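Local coordinates for protein diphthine synthase (Entamoeba histolytica, PDB 3I4T) that probably transfers methyl groups from S-adenosylmethionine to the modified histidine of elongation factor 2 during diphthamide synthesis, at residues G29-K34 with V242-Q247; S133-I138 with L181-I186; G238-A243 with P265-L270; Q247-G252 with E285-K290. All blocks are in the same frame, centred on the assembly; numbering follows the deposited sequence.

Interaction 1. Residues G29-K34 with V242-Q247; sequences GLYDEK and VACADQ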
loop_
_atom_site.group_PDB
_atom_site.type_symbol
_atom_site.label_atom_id
_atom_site.label_comp_id
_atom_site.label_asym_id
_atom_site.label_seq_id
_atom_site.Cartn_x
_atom_site.Cartn_y
_atom_site.Cartn_z
ATOM N N GLY A 29 -1.519 -1.962 -11.394
ATOM C CA GLY A 29 -1.650 -0.561 -11.017
ATOM C C GLY A 29 -3.115 -0.163 -11.042
ATOM O O GLY A 29 -3.990 -1.022 -11.058
ATOM N N LEU A 30 -3.389 1.137 -11.076
ATOM C CA LEU A 30 -4.747 1.615 -10.795
ATOM C C LEU A 30 -5.454 2.372 -11.923
ATOM O O LEU A 30 -6.655 2.618 -11.840
ATOM C CB LEU A 30 -4.742 2.476 -9.522
ATOM C CG LEU A 30 -4.390 1.831 -8.176
ATOM C CD1 LEU A 30 -4.182 2.910 -7.116
ATOM C CD2 LEU A 30 -5.450 0.861 -7.719
ATOM N N TYR A 31 -4.720 2.741 -12.971
ATOM C CA TYR A 31 -5.274 3.630 -13.987
ATOM C C TYR A 31 -5.394 3.005 -15.391
ATOM O O TYR A 31 -6.496 2.734 -15.851
ATOM C CB TYR A 31 -4.521 4.966 -14.008
ATOM C CG TYR A 31 -4.850 5.848 -15.180
ATOM C CD1 TYR A 31 -6.172 6.017 -15.600
ATOM C CD2 TYR A 31 -3.845 6.535 -15.864
ATOM C CE1 TYR A 31 -6.488 6.837 -16.687
ATOM C CE2 TYR A 31 -4.153 7.362 -16.948
ATOM C CZ TYR A 31 -5.482 7.503 -17.351
ATOM O OH TYR A 31 -5.828 8.305 -18.415
ATOM N N ASP A 32 -4.270 2.788 -16.069
ATOM C CA ASP A 32 -4.310 2.259 -17.417
ATOM C C ASP A 32 -3.183 1.268 -17.659
ATOM O O ASP A 32 -2.441 0.927 -16.737
ATOM C CB ASP A 32 -4.285 3.406 -18.443
ATOM C CG ASP A 32 -2.961 4.139 -18.480
ATOM O OD1 ASP A 32 -1.984 3.679 -17.829
ATOM O OD2 ASP A 32 -2.896 5.186 -19.173
ATOM N N GLU A 33 -3.055 0.828 -18.912
ATOM C CA GLU A 33 -2.051 -0.158 -19.336
ATOM C C GLU A 33 -0.604 0.265 -19.056
ATOM O O GLU A 33 0.293 -0.574 -19.004
ATOM C CB GLU A 33 -2.234 -0.502 -20.831
ATOM C CG GLU A 33 -1.685 0.526 -21.834
ATOM C CD GLU A 33 -2.594 1.732 -22.064
ATOM O OE1 GLU A 33 -3.688 1.826 -21.455
ATOM O OE2 GLU A 33 -2.202 2.603 -22.874
ATOM N N LYS A 34 -0.378 1.567 -18.882
ATOM C CA LYS A 34 0.967 2.077 -18.637
ATOM C C LYS A 34 1.398 1.966 -17.159
ATOM O O LYS A 34 2.525 2.322 -16.807
ATOM C CB LYS A 34 1.103 3.512 -19.143
ATOM C CG LYS A 34 0.859 3.697 -20.639
ATOM C CD LYS A 34 1.885 4.655 -21.216
ATOM C CE LYS A 34 1.498 5.148 -22.601
ATOM N NZ LYS A 34 0.498 6.257 -22.487
ATOM N N VAL A 242 -8.922 7.107 -7.865
ATOM C CA VAL A 242 -7.617 7.364 -7.264
ATOM C C VAL A 242 -6.493 6.922 -8.202
ATOM O O VAL A 242 -6.548 5.843 -8.795
ATOM C CB VAL A 242 -7.500 6.708 -5.858
ATOM C CG1 VAL A 242 -6.128 6.903 -5.261
ATOM C CG2 VAL A 242 -8.551 7.298 -4.918
ATOM N N ALA A 243 -5.505 7.796 -8.371
ATOM C CA ALA A 243 -4.332 7.512 -9.195
ATOM C C ALA A 243 -4.628 7.496 -10.702
ATOM O O ALA A 243 -3.760 7.139 -11.502
ATOM C CB ALA A 243 -3.660 6.196 -8.748
ATOM N N CYS A 244 -5.843 7.891 -11.080
ATOM C CA CYS A 244 -6.193 8.092 -12.494
ATOM C C CYS A 244 -6.048 9.566 -12.877
ATOM O O CYS A 244 -6.004 10.438 -12.012
ATOM C CB CYS A 244 -7.621 7.600 -12.770
ATOM S SG CYS A 244 -7.930 5.864 -12.269
ATOM N N ALA A 245 -5.988 9.851 -14.172
ATOM C CA ALA A 245 -5.924 11.234 -14.652
ATOM C C ALA A 245 -7.127 12.110 -14.238
ATOM O O ALA A 245 -6.958 13.291 -13.901
ATOM C CB ALA A 245 -5.723 11.260 -16.161
ATOM N N ASP A 246 -8.332 11.545 -14.254
ATOM C CA ASP A 246 -9.527 12.304 -13.846
ATOM C C ASP A 246 -9.924 12.016 -12.400
ATOM O O ASP A 246 -11.100 12.048 -12.039
ATOM C CB ASP A 246 -10.698 12.081 -14.812
ATOM C CG ASP A 246 -11.139 10.620 -14.885
ATOM O OD1 ASP A 246 -10.476 9.739 -14.287
ATOM O OD2 ASP A 246 -12.166 10.358 -15.555
ATOM N N GLN A 247 -8.918 11.735 -11.583
ATOM C CA GLN A 247 -9.070 11.580 -10.142
ATOM C C GLN A 247 -9.820 12.765 -9.574
ATOM O O GLN A 247 -9.545 13.915 -9.933
ATOM C CB GLN A 247 -7.682 11.504 -9.507
ATOM C CG GLN A 247 -7.627 11.422 -7.995
ATOM C CD GLN A 247 -6.193 11.454 -7.506
ATOM O OE1 GLN A 247 -5.454 10.495 -7.686
ATOM N NE2 GLN A 247 -5.787 12.562 -6.903
#
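Two first torsions set this contact: a chi1 of 169° swings the Tyr31 ring out opposite its own backbone N, flat against the turn holding Cys244 and Ala245, while a chi1 of -65° at Leu30 sends CD1 to Ala243. One face of the phenol lies against the peptide, with Ala245 N 3.8 Å above the plane over the ring centre; the CB of Asp32 covers the opposite face. Tyr31 CD1 rests on Cys244 CB at 3.6 Å, and farther along the ring Tyr31 OH meets Ala245 CB. Cys244 SG stands obliquely to the ring, 4.9 Å from the Tyr31 centroid, and lies 3.5 Å from Leu30 O. Leu30 CD1 closes on Ala243 CB at 3.7 Å. The turn is internally braced: Gln247 N bonds Cys244 O in a type I beta turn, and Ala243 N uses an in-plane lone pair of Gln247 OE1 at 2.8 Å. The contact thus joins the loop between strand 22-27 and helix 38-46 to the hairpin loop between strands 235-240 and 248-253, with Leu30 also packing on Ala137 of helix 134-137 and Arg39 of the second subunit salt-bridged to Asp32.

Interaction 2. Residues S133-I138 with L181-I186; sequences SIMNAI and LVLLDI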
loop_
_atom_site.group_PDB
_atom_site.type_symbol
_atom_site.label_atom_id
_atom_site.label_comp_id
_atom_site.label_asym_id
_atom_site.label_seq_id
_atom_site.Cartn_x
_atom_site.Cartn_y
_atom_site.Cartn_z
ATOM N N SER A 133 -1.390 0.283 -4.950
ATOM C CA SER A 133 -2.593 -0.212 -4.322
ATOM C C SER A 133 -3.397 0.988 -3.864
ATOM O O SER A 133 -2.824 2.020 -3.494
ATOM C CB SER A 133 -2.216 -1.079 -3.119
ATOM O OG SER A 133 -3.240 -1.110 -2.143
ATOM N N ILE A 134 -4.718 0.840 -3.849
ATOM C CA ILE A 134 -5.602 1.893 -3.362
ATOM C C ILE A 134 -5.230 2.250 -1.922
ATOM O O ILE A 134 -5.333 3.405 -1.512
ATOM C CB ILE A 134 -7.125 1.537 -3.547
ATOM C CG1 ILE A 134 -7.999 2.779 -3.371
ATOM C CG2 ILE A 134 -7.590 0.425 -2.601
ATOM C CD1 ILE A 134 -8.117 3.608 -4.635
ATOM N N MET A 135 -4.745 1.260 -1.182
ATOM C CA MET A 135 -4.360 1.447 0.213
ATOM C C MET A 135 -3.202 2.432 0.452
ATOM O O MET A 135 -3.215 3.161 1.437
ATOM C CB MET A 135 -4.068 0.102 0.849
ATOM C CG MET A 135 -4.905 -0.149 2.097
ATOM S SD MET A 135 -5.580 -1.827 2.118
ATOM C CE MET A 135 -6.553 -1.825 0.602
ATOM N N ASN A 136 -2.207 2.462 -0.432
ATOM C CA ASN A 136 -1.195 3.507 -0.349
ATOM C C ASN A 136 -1.617 4.778 -1.101
ATOM O O ASN A 136 -1.429 5.902 -0.609
ATOM C CB ASN A 136 0.224 3.015 -0.734
ATOM C CG ASN A 136 0.244 2.083 -1.948
ATOM O OD1 ASN A 136 -0.221 0.948 -1.873
ATOM N ND2 ASN A 136 0.808 2.552 -3.068
ATOM N N ALA A 137 -2.237 4.592 -2.267
ATOM C CA ALA A 137 -2.586 5.705 -3.157
ATOM C C ALA A 137 -3.450 6.809 -2.534
ATOM O O ALA A 137 -3.349 7.972 -2.931
ATOM C CB ALA A 137 -3.243 5.177 -4.411
ATOM N N ILE A 138 -4.310 6.434 -1.582
ATOM C CA ILE A 138 -5.193 7.372 -0.871
ATOM C C ILE A 138 -4.398 8.403 -0.048
ATOM O O ILE A 138 -4.966 9.337 0.533
ATOM C CB ILE A 138 -6.213 6.632 0.072
ATOM C CG1 ILE A 138 -5.474 5.640 0.965
ATOM C CG2 ILE A 138 -7.310 5.955 -0.738
ATOM C CD1 ILE A 138 -6.148 5.354 2.265
ATOM N N LEU A 181 -10.135 3.902 6.137
ATOM C CA LEU A 181 -10.410 3.717 4.722
ATOM C C LEU A 181 -11.623 2.833 4.582
ATOM O O LEU A 181 -11.647 1.717 5.100
ATOM C CB LEU A 181 -9.222 3.064 4.011
ATOM C CG LEU A 181 -9.433 2.579 2.572
ATOM C CD1 LEU A 181 -9.687 3.757 1.603
ATOM C CD2 LEU A 181 -8.222 1.767 2.148
ATOM N N VAL A 182 -12.630 3.346 3.883
ATOM C CA VAL A 182 -13.873 2.634 3.658
ATOM C C VAL A 182 -13.930 2.156 2.203
ATOM O O VAL A 182 -14.074 2.954 1.278
ATOM C CB VAL A 182 -15.085 3.533 3.966
ATOM C CG1 VAL A 182 -16.386 2.740 3.851
ATOM C CG2 VAL A 182 -14.950 4.166 5.348
ATOM N N LEU A 183 -13.784 0.854 2.005
ATOM C CA LEU A 183 -13.879 0.271 0.669
ATOM C C LEU A 183 -15.336 -0.053 0.368
ATOM O O LEU A 183 -16.082 -0.430 1.260
ATOM C CB LEU A 183 -12.981 -0.964 0.548
ATOM C CG LEU A 183 -11.472 -0.709 0.693
ATOM C CD1 LEU A 183 -10.709 -2.014 0.595
ATOM C CD2 LEU A 183 -10.955 0.284 -0.358
ATOM N N LEU A 184 -15.741 0.136 -0.882
ATOM C CA LEU A 184 -17.156 0.025 -1.270
ATOM C C LEU A 184 -17.390 -1.236 -2.106
ATOM O O LEU A 184 -16.453 -1.796 -2.670
ATOM C CB LEU A 184 -17.628 1.284 -2.023
ATOM C CG LEU A 184 -17.317 2.664 -1.423
ATOM C CD1 LEU A 184 -17.999 3.792 -2.216
ATOM C CD2 LEU A 184 -17.697 2.747 0.039
ATOM N N ASP A 185 -18.640 -1.668 -2.173
ATOM C CA ASP A 185 -18.997 -2.960 -2.739
ATOM C C ASP A 185 -18.957 -2.963 -4.261
ATOM O O ASP A 185 -19.054 -1.914 -4.904
ATOM C CB ASP A 185 -20.394 -3.358 -2.241
ATOM C CG ASP A 185 -20.653 -4.851 -2.319
ATOM O OD1 ASP A 185 -19.729 -5.634 -2.628
ATOM O OD2 ASP A 185 -21.808 -5.240 -2.062
ATOM N N ILE A 186 -18.784 -4.155 -4.823
ATOM C CA ILE A 186 -18.803 -4.373 -6.271
ATOM C C ILE A 186 -19.571 -5.665 -6.544
ATOM O O ILE A 186 -19.079 -6.762 -6.253
ATOM C CB ILE A 186 -17.367 -4.494 -6.870
ATOM C CG1 ILE A 186 -16.536 -3.230 -6.590
ATOM C CG2 ILE A 186 -17.434 -4.754 -8.369
ATOM C CD1 ILE A 186 -15.027 -3.390 -6.845
#
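Helix 134-137 lies over one face of strand 181-184, its backbone coming closest where the CA atoms of Met135 and Leu181 stand 7.9 Å apart, a spacing bridged here by apolar side chains. Leu181 is the central piece, because its two methyls have different nearest partners. Leu181 CD2 meets the CG of Met135 at 3.8 Å, with the two side chains crossing at about a right angle, whereas Leu181 CD1 is taken by Ile138, whose CD1 lies 3.9 Å from it and whose CG2 is almost as near. The chi1 of 51° at Ile138, just past the end of helix 134-137, wedges CG1 between its backbone N and carbonyl carbon and brings CD1 within contact of both methyls of the leucine. Two residues on, Leu183 repeats the fork: its CD2 passes Ile134 CG2 at 4.0 Å, the side chains running in opposite directions, and its CD1 reaches Met135 CE more loosely, at 4.2 Å. The start of the helix is fixed by Ser133, an N-cap whose OG accepts from Met135 N at 3.0 Å. Tyr146 of the second subunit packs on Met135 and Leu183, while Val182 and Leu184 point from the other face of the strand to Cys214 of helix 211-225. Such a helix-on-sheet layer, placed just after the last strand of the parallel N-terminal sheet, is consistent with the two-domain alpha/beta fold of tetrapyrrole methylases.

Interaction 3. Residues G238-A243 with P265-L270; sequences GMARVA and PMHCLL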
loop_
_atom_site.group_PDB
_atom_site.type_symbol
_atom_site.label_atom_id
_atom_site.label_comp_id
_atom_site.label_asym_id
_atom_site.label_seq_id
_atom_site.Cartn_x
_atom_site.Cartn_y
_atom_site.Cartn_z
ATOM N N GLY A 238 -14.316 12.121 0.114
ATOM C CA GLY A 238 -14.810 11.300 -0.966
ATOM C C GLY A 238 -13.720 11.243 -2.007
ATOM O O GLY A 238 -13.119 12.271 -2.343
ATOM N N MET A 239 -13.439 10.044 -2.504
ATOM C CA MET A 239 -12.402 9.885 -3.505
ATOM C C MET A 239 -12.870 9.012 -4.643
ATOM O O MET A 239 -13.370 7.909 -4.427
ATOM C CB MET A 239 -11.135 9.306 -2.878
ATOM C CG MET A 239 -10.589 10.166 -1.738
ATOM S SD MET A 239 -9.056 9.508 -1.112
ATOM C CE MET A 239 -7.878 10.157 -2.292
ATOM N N ALA A 240 -12.708 9.521 -5.857
ATOM C CA ALA A 240 -13.090 8.791 -7.053
ATOM C C ALA A 240 -11.896 8.682 -7.988
ATOM O O ALA A 240 -11.166 9.648 -8.182
ATOM C CB ALA A 240 -14.251 9.494 -7.746
ATOM N N ARG A 241 -11.714 7.502 -8.571
ATOM C CA ARG A 241 -10.666 7.246 -9.560
ATOM C C ARG A 241 -9.258 7.607 -9.049
ATOM O O ARG A 241 -8.493 8.308 -9.715
ATOM C CB ARG A 241 -11.007 7.927 -10.895
ATOM C CG ARG A 241 -12.366 7.498 -11.434
ATOM C CD ARG A 241 -12.861 8.335 -12.602
ATOM N NE ARG A 241 -13.040 9.748 -12.264
ATOM C CZ ARG A 241 -14.078 10.257 -11.607
ATOM N NH1 ARG A 241 -15.061 9.482 -11.165
ATOM N NH2 ARG A 241 -14.122 11.559 -11.374
ATOM N N VAL A 242 -8.922 7.107 -7.865
ATOM C CA VAL A 242 -7.617 7.364 -7.264
ATOM C C VAL A 242 -6.493 6.922 -8.202
ATOM O O VAL A 242 -6.548 5.843 -8.795
ATOM C CB VAL A 242 -7.500 6.708 -5.858
ATOM C CG1 VAL A 242 -6.128 6.903 -5.261
ATOM C CG2 VAL A 242 -8.551 7.298 -4.918
ATOM N N ALA A 243 -5.505 7.796 -8.371
ATOM C CA ALA A 243 -4.332 7.512 -9.195
ATOM C C ALA A 243 -4.628 7.496 -10.702
ATOM O O ALA A 243 -3.760 7.139 -11.502
ATOM C CB ALA A 243 -3.660 6.196 -8.748
ATOM N N PRO A 265 -17.041 5.016 -11.266
ATOM C CA PRO A 265 -16.250 4.295 -10.261
ATOM C C PRO A 265 -14.784 4.206 -10.713
ATOM O O PRO A 265 -14.503 4.512 -11.875
ATOM C CB PRO A 265 -16.884 2.899 -10.259
ATOM C CG PRO A 265 -17.477 2.744 -11.636
ATOM C CD PRO A 265 -18.017 4.127 -11.932
ATOM N N MET A 266 -13.853 3.785 -9.852
ATOM C CA MET A 266 -14.098 3.267 -8.510
ATOM C C MET A 266 -14.154 4.395 -7.476
ATOM O O MET A 266 -13.441 5.393 -7.608
ATOM C CB MET A 266 -12.959 2.309 -8.157
ATOM C CG MET A 266 -13.264 1.259 -7.089
ATOM S SD MET A 266 -11.959 -0.015 -7.026
ATOM C CE MET A 266 -12.184 -0.804 -8.636
ATOM N N HIS A 267 -14.999 4.233 -6.456
ATOM C CA HIS A 267 -15.069 5.195 -5.347
ATOM C C HIS A 267 -14.638 4.565 -4.020
ATOM O O HIS A 267 -14.777 3.354 -3.825
ATOM C CB HIS A 267 -16.490 5.737 -5.126
ATOM C CG HIS A 267 -17.067 6.512 -6.271
ATOM N ND1 HIS A 267 -18.377 6.948 -6.270
ATOM C CD2 HIS A 267 -16.537 6.916 -7.450
ATOM C CE1 HIS A 267 -18.627 7.592 -7.395
ATOM N NE2 HIS A 267 -17.528 7.583 -8.131
ATOM N N CYS A 268 -14.137 5.408 -3.116
ATOM C CA CYS A 268 -13.966 5.052 -1.714
ATOM C C CYS A 268 -14.021 6.290 -0.824
ATOM O O CYS A 268 -13.945 7.421 -1.308
ATOM C CB CYS A 268 -12.660 4.289 -1.473
ATOM S SG CYS A 268 -11.196 5.276 -1.759
ATOM N N LEU A 269 -14.136 6.051 0.479
ATOM C CA LEU A 269 -14.336 7.094 1.462
ATOM C C LEU A 269 -13.263 7.034 2.540
ATOM O O LEU A 269 -12.857 5.952 2.969
ATOM C CB LEU A 269 -15.715 6.908 2.113
ATOM C CG LEU A 269 -16.205 7.997 3.058
ATOM C CD1 LEU A 269 -16.444 9.288 2.309
ATOM C CD2 LEU A 269 -17.465 7.546 3.742
ATOM N N LEU A 270 -12.805 8.199 2.977
ATOM C CA LEU A 270 -11.901 8.278 4.116
ATOM C C LEU A 270 -12.568 9.006 5.266
ATOM O O LEU A 270 -13.062 10.130 5.114
ATOM C CB LEU A 270 -10.591 8.972 3.751
ATOM C CG LEU A 270 -9.865 8.568 2.464
ATOM C CD1 LEU A 270 -8.585 9.390 2.342
ATOM C CD2 LEU A 270 -9.558 7.088 2.400
HETATM O O HOH W 1 -10.929 4.847 -6.348
#
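Pro265 begins the contact with its carbonyl, the O lying 3.7 Å from Arg241 CG; a cis peptide then leads to Met266. The O of Met266 holds two donors, Arg241 N in a nearly straight bond of 2.9 Å and a water that also makes a weak contact with Val242 N. At His267 the strands are properly paired, opposite Ala240 in a non-hydrogen-bonded antiparallel pair. A chi1 of -63° turns the imidazole so that CD2 meets Ala240 CB at 3.5 Å, and NE2 weakly bonds the carbonyls of Gly263 and Ala264. Cys268 faces Met239 in a hydrogen-bonded pair: Cys268 N gives to Met239 O and Met239 N to Cys268 O, each at 2.9 Å, while Cys268 SG lies against Met239 CB on the side of the sheet away from His267. Leu269 brings CD1 to Gly238 N at 4.2 Å, where glycine offers bare backbone. Leu270 ends the run on the Met239 face, its CD1 touching Met239 SD at 3.5 Å. The cohesion is therefore divided: backbone bonds hold the register, sulfur and methyl groups fill one face, and Arg241 NH1, at the edge of the His267 ring, spends its hydrogens on the carbonyls of Phe262 and Ala264, so that the charge is probably steadied by these carbonyls together with Asp246, which meets NE.

Interaction 4. Residues Q247-G252 with E285-K290; sequences QKIVYG and EYFKYK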
loop_
_atom_site.group_PDB
_atom_site.type_symbol
_atom_site.label_atom_id
_atom_site.label_comp_id
_atom_site.label_asym_id
_atom_site.label_seq_id
_atom_site.Cartn_x
_atom_site.Cartn_y
_atom_site.Cartn_z
ATOM N N GLN A 247 -8.918 11.735 -11.583
ATOM C CA GLN A 247 -9.070 11.580 -10.142
ATOM C C GLN A 247 -9.820 12.765 -9.574
ATOM O O GLN A 247 -9.545 13.915 -9.933
ATOM C CB GLN A 247 -7.682 11.504 -9.507
ATOM C CG GLN A 247 -7.627 11.422 -7.995
ATOM C CD GLN A 247 -6.193 11.454 -7.506
ATOM O OE1 GLN A 247 -5.454 10.495 -7.686
ATOM N NE2 GLN A 247 -5.787 12.562 -6.903
ATOM N N LYS A 248 -10.763 12.482 -8.685
ATOM C CA LYS A 248 -11.535 13.519 -8.030
ATOM C C LYS A 248 -11.491 13.284 -6.521
ATOM O O LYS A 248 -11.741 12.159 -6.061
ATOM C CB LYS A 248 -12.981 13.505 -8.555
ATOM C CG LYS A 248 -13.898 14.571 -7.965
ATOM C CD LYS A 248 -13.709 15.932 -8.631
ATOM C CE LYS A 248 -14.271 17.054 -7.740
ATOM N NZ LYS A 248 -13.465 18.334 -7.775
ATOM N N ILE A 249 -11.143 14.333 -5.767
ATOM C CA ILE A 249 -11.096 14.281 -4.302
ATOM C C ILE A 249 -11.865 15.457 -3.709
ATOM O O ILE A 249 -11.565 16.610 -4.024
ATOM C CB ILE A 249 -9.643 14.341 -3.773
ATOM C CG1 ILE A 249 -8.815 13.172 -4.301
ATOM C CG2 ILE A 249 -9.610 14.375 -2.250
ATOM C CD1 ILE A 249 -7.337 13.297 -3.988
ATOM N N VAL A 250 -12.850 15.172 -2.854
ATOM C CA VAL A 250 -13.619 16.223 -2.190
ATOM C C VAL A 250 -13.608 16.000 -0.703
ATOM O O VAL A 250 -13.895 14.905 -0.241
ATOM C CB VAL A 250 -15.099 16.288 -2.672
ATOM C CG1 VAL A 250 -15.806 17.485 -2.072
ATOM C CG2 VAL A 250 -15.168 16.387 -4.172
ATOM N N TYR A 251 -13.282 17.056 0.039
ATOM C CA TYR A 251 -13.298 17.048 1.501
ATOM C C TYR A 251 -14.456 17.909 1.988
ATOM O O TYR A 251 -14.506 19.113 1.718
ATOM C CB TYR A 251 -11.979 17.600 2.019
ATOM C CG TYR A 251 -11.824 17.685 3.535
ATOM C CD1 TYR A 251 -11.954 16.558 4.336
ATOM C CD2 TYR A 251 -11.498 18.900 4.151
ATOM C CE1 TYR A 251 -11.790 16.641 5.705
ATOM C CE2 TYR A 251 -11.322 18.993 5.517
ATOM C CZ TYR A 251 -11.470 17.862 6.288
ATOM O OH TYR A 251 -11.295 17.947 7.651
ATOM N N GLY A 252 -15.389 17.294 2.704
ATOM C CA GLY A 252 -16.567 18.016 3.162
ATOM C C GLY A 252 -17.466 17.190 4.060
ATOM O O GLY A 252 -17.160 16.030 4.376
ATOM N N GLU A 285 -7.496 20.901 2.645
ATOM C CA GLU A 285 -8.161 22.164 2.345
ATOM C C GLU A 285 -8.210 22.423 0.842
ATOM O O GLU A 285 -9.166 23.009 0.344
ATOM C CB GLU A 285 -7.482 23.316 3.097
ATOM C CG GLU A 285 -8.139 24.678 2.923
ATOM C CD GLU A 285 -9.534 24.749 3.522
ATOM O OE1 GLU A 285 -9.787 24.124 4.581
ATOM O OE2 GLU A 285 -10.391 25.441 2.926
ATOM N N TYR A 286 -7.200 21.941 0.123
ATOM C CA TYR A 286 -7.189 21.979 -1.342
ATOM C C TYR A 286 -8.387 21.296 -2.010
ATOM O O TYR A 286 -8.660 21.543 -3.194
ATOM C CB TYR A 286 -5.901 21.354 -1.880
ATOM C CG TYR A 286 -4.671 22.185 -1.605
ATOM C CD1 TYR A 286 -4.327 23.272 -2.439
ATOM C CD2 TYR A 286 -3.845 21.900 -0.517
ATOM C CE1 TYR A 286 -3.184 24.041 -2.192
ATOM C CE2 TYR A 286 -2.701 22.668 -0.261
ATOM C CZ TYR A 286 -2.380 23.729 -1.096
ATOM O OH TYR A 286 -1.254 24.478 -0.838
ATOM N N PHE A 287 -9.089 20.440 -1.265
ATOM C CA PHE A 287 -10.192 19.665 -1.814
ATOM C C PHE A 287 -11.506 20.031 -1.154
ATOM O O PHE A 287 -12.499 19.348 -1.356
ATOM C CB PHE A 287 -9.941 18.157 -1.669
ATOM C CG PHE A 287 -8.558 17.729 -2.047
ATOM C CD1 PHE A 287 -8.103 17.865 -3.359
ATOM C CD2 PHE A 287 -7.705 17.183 -1.089
ATOM C CE1 PHE A 287 -6.809 17.478 -3.711
ATOM C CE2 PHE A 287 -6.407 16.787 -1.424
ATOM C CZ PHE A 287 -5.955 16.937 -2.738
ATOM N N LYS A 288 -11.495 21.103 -0.369
ATOM C CA LYS A 288 -12.672 21.570 0.356
ATOM C C LYS A 288 -13.883 21.767 -0.556
ATOM O O LYS A 288 -13.757 22.320 -1.649
ATOM C CB LYS A 288 -12.349 22.888 1.061
ATOM C CG LYS A 288 -13.280 23.257 2.189
ATOM C CD LYS A 288 -12.677 22.871 3.517
ATOM C CE LYS A 288 -13.400 23.547 4.668
ATOM N NZ LYS A 288 -12.677 23.265 5.944
ATOM N N TYR A 289 -15.049 21.322 -0.087
ATOM C CA TYR A 289 -16.304 21.388 -0.847
ATOM C C TYR A 289 -16.899 22.812 -0.995
ATOM O O TYR A 289 -16.929 23.593 -0.031
ATOM C CB TYR A 289 -17.358 20.426 -0.242
ATOM C CG TYR A 289 -18.766 20.636 -0.781
ATOM C CD1 TYR A 289 -19.183 20.009 -1.954
ATOM C CD2 TYR A 289 -19.668 21.490 -0.131
ATOM C CE1 TYR A 289 -20.459 20.211 -2.467
ATOM C CE2 TYR A 289 -20.950 21.700 -0.637
ATOM C CZ TYR A 289 -21.332 21.055 -1.811
ATOM O OH TYR A 289 -22.589 21.251 -2.330
ATOM N N LYS A 290 -17.390 23.103 -2.207
ATOM C CA LYS A 290 -18.173 24.319 -2.540
ATOM C C LYS A 290 -19.094 24.042 -3.757
ATOM O O LYS A 290 -18.802 23.131 -4.549
ATOM C CB LYS A 290 -17.235 25.498 -2.841
#
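Ile249 sits on the face of the Phe287 ring, the main side-chain contact where the segment after helix 278-284 is added to strand 248-253 of the mixed sheet. The backbones run the same way and are joined by a single bridge, Tyr251 with Lys288. A chi1 of -45° puts the Phe287 ring opposite its own carbonyl carbon and sets one face of the ring against the isoleucine; Ile249 CG2 stands 3.8 Å from the ring centroid, a CH-pi contact displaced toward the rim nearest CG. The CB of Tyr286 covers the opposite face, so the ring is clasped on both sides. Val250 and Tyr289 meet differently: Val250 CG1 lies near the plane of the tyrosine ring, at its edge, and packs on Tyr289 CB at 3.8 Å as the side chains pass aslant. The Tyr251 ring is approached obliquely by the aliphatic part of Lys288, whose CD is 4.2 Å from Tyr251 CD2. Beyond that, Lys288 NZ forms a weak salt bridge with Glu285 OE1, 3.3 Å away, whereas the Tyr251 side chain also packs on Leu281 and Leu284 of helix 278-284. Gly252 lets the tail come close, with its CA 4.2 Å from Tyr289 CB. Two backbone bonds fix the register. Tyr289 N gives to Tyr251 O at 2.9 Å, and Tyr251 N points almost straight at Phe287 O, 2.8 Å away, yet meets that oxygen from 53° above its carbonyl plane.

From the N terminus, the loop after strand 22-27 opens interaction 1, which closes more than two hundred residues later on the hairpin loop 242-247 and so spans the two halves of the chain. Interaction 2 opens and closes within that span, bringing helix 134-137 onto strand 180-187. Interaction 3 starts on the strand that leads into the hairpin loop, sharing Val242 and Ala243 with interaction 1, and closes on strand 267-271, the neighbour of strand 180-187. Before it closes, interaction 4 opens at Gln247, so the two cross, and the C-terminal tail is the last piece added. Val242 packing on Ile134 and Ala137 ties interactions 1 and 2; Met239 against Ile249 ties 3 and 4.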